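Long-range contact in DMATS type aromatic prenyltransferase (Micromonospora olivasterospora, PDB 6ZRY), which probably transfers a dimethylallyl group onto the indole ring of tryptophan, as a 6-dimethylallyl tryptophan synthase with the ABBA-barrel fold: residues Gly79-Gly83 against Ala94-Phe98. Numbering follows the deposited sequence.
Sequences GETLG and ATRGF
Glu80 meets helix 88-106 through the root of its side chain: CB rests 3.8 Å from OG1 of Thr95, while the extended chain beyond runs off to a hydrogen bond between OE2 and Ser52 OG. Within 79-83, Thr81 makes the largest share of the contact. Its backbone N donates to Thr95 OG1 at 2.9 Å, with an N-H...O angle of 153°, the one hydrogen bond between 79-83 and 94-98. Thr95 OG1 stands beside its own backbone N (chi1 -58°), where it also hydrogen-bonds to Asn91 O one turn back, so the hydroxyl links the loop to the helix backbone. With a valine in its place, the Thr81 N-H would probably lose its acceptor and Asn91 O its hydroxyl partner, slackening the grip of loop on helix. The two threonine side chains run past one another in antiparallel sense, Thr81 CB lying 3.7 Å from Thr95 OG1. With chi1 at -42°, Thr81 sends CG2 anti to its backbone N, against Ala94 CB at 3.9 Å, and directs OG1 to Leu35 O, its hydrogen-bond partner. The same OG1 lies 3.9 Å from CB of Phe98, whose ring leads away. The Ala94 methyl sits closest to the backbone of the loop, with its CB 3.4 Å from Thr81 O. At Leu82 the side chain turns from the helix, but its carbonyl O stays 3.6 Å from Ala94 CB. Gly83 completes the contact, CA 4.1 Å from that methyl. Here the outgoing end of strand 71-79 is tied back onto the following helix, a strand-loop-helix connection of the ABBA barrel, in which helices surround a curled antiparallel sheet.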
loop_
_atom_site.group_PDB
_atom_site.type_symbol
_atom_site.label_atom_id
_atom_site.label_comp_id
_atom_site.label_asym_id
_atom_site.label_seq_id
_atom_site.Cartn_x
_atom_site.Cartn_y
_atom_site.Cartn_z
ATOM N N GLY A 79 6.361 0.767 4.338
ATOM C CA GLY A 79 7.485 -0.127 4.632
ATOM C C GLY A 79 7.489 -0.641 6.036
ATOM O O GLY A 79 6.443 -0.564 6.721
ATOM N N GLU A 80 8.626 -1.215 6.435
ATOM C CA GLU A 80 8.764 -1.856 7.738
ATOM C C GLU A 80 10.194 -1.652 8.234
ATOM O O GLU A 80 11.100 -1.448 7.420
ATOM C CB GLU A 80 8.361 -3.340 7.687
ATOM C CG GLU A 80 9.217 -4.197 6.783
ATOM C CD GLU A 80 8.807 -5.660 6.741
ATOM O OE1 GLU A 80 8.129 -6.130 7.686
ATOM O OE2 GLU A 80 9.159 -6.331 5.759
ATOM N N THR A 81 10.338 -1.724 9.537
ATOM C CA THR A 81 11.617 -1.684 10.265
ATOM C C THR A 81 12.000 -3.113 10.608
ATOM O O THR A 81 11.278 -3.761 11.387
ATOM C CB THR A 81 11.539 -0.845 11.531
ATOM O OG1 THR A 81 10.794 0.369 11.318
ATOM C CG2 THR A 81 12.928 -0.511 12.043
ATOM N N LEU A 82 13.109 -3.590 10.065
ATOM C CA LEU A 82 13.541 -4.966 10.307
ATOM C C LEU A 82 14.119 -5.059 11.744
ATOM O O LEU A 82 14.633 -4.045 12.246
ATOM C CB LEU A 82 14.548 -5.368 9.237
ATOM C CG LEU A 82 13.991 -5.451 7.808
ATOM C CD1 LEU A 82 15.027 -6.053 6.875
ATOM C CD2 LEU A 82 12.693 -6.266 7.731
ATOM N N GLY A 83 13.953 -6.215 12.390
ATOM C CA GLY A 83 14.471 -6.476 13.748
ATOM C C GLY A 83 15.967 -6.758 13.745
ATOM O O GLY A 83 16.574 -6.849 12.631
ATOM N N ALA A 94 10.221 -3.897 16.149
ATOM C CA ALA A 94 10.981 -2.739 15.622
ATOM C C ALA A 94 10.008 -1.749 14.942
ATOM O O ALA A 94 10.144 -0.518 15.141
ATOM C CB ALA A 94 12.086 -3.214 14.684
ATOM N N THR A 95 9.052 -2.248 14.153
ATOM C CA THR A 95 8.128 -1.368 13.426
ATOM C C THR A 95 7.223 -0.664 14.439
ATOM O O THR A 95 7.045 0.562 14.339
ATOM C CB THR A 95 7.394 -2.151 12.330
ATOM O OG1 THR A 95 8.364 -2.710 11.441
ATOM C CG2 THR A 95 6.434 -1.281 11.577
ATOM N N ARG A 96 6.665 -1.405 15.392
ATOM C CA ARG A 96 5.775 -0.808 16.405
ATOM C C ARG A 96 6.586 0.182 17.254
ATOM O O ARG A 96 6.069 1.278 17.514
ATOM C CB ARG A 96 5.104 -1.882 17.258
ATOM C CG ARG A 96 3.934 -1.340 18.057
ATOM C CD ARG A 96 3.501 -2.271 19.166
ATOM N NE ARG A 96 3.027 -1.478 20.279
ATOM C CZ ARG A 96 2.729 -1.958 21.474
ATOM N NH1 ARG A 96 2.296 -1.141 22.415
ATOM N NH2 ARG A 96 2.864 -3.250 21.725
ATOM N N GLY A 97 7.828 -0.178 17.616
ATOM C CA GLY A 97 8.756 0.713 18.327
ATOM C C GLY A 97 8.895 2.054 17.623
ATOM O O GLY A 97 8.734 3.083 18.263
ATOM N N PHE A 98 9.112 2.038 16.313
ATOM C CA PHE A 98 9.209 3.267 15.499
ATOM C C PHE A 98 7.907 4.067 15.575
ATOM O O PHE A 98 7.945 5.269 15.806
ATOM C CB PHE A 98 9.556 2.922 14.050
ATOM C CG PHE A 98 9.387 4.061 13.107
ATOM C CD1 PHE A 98 10.230 5.151 13.159
ATOM C CD2 PHE A 98 8.364 4.055 12.163
ATOM C CE1 PHE A 98 10.054 6.216 12.306
ATOM C CE2 PHE A 98 8.218 5.115 11.291
ATOM C CZ PHE A 98 9.055 6.189 11.362
#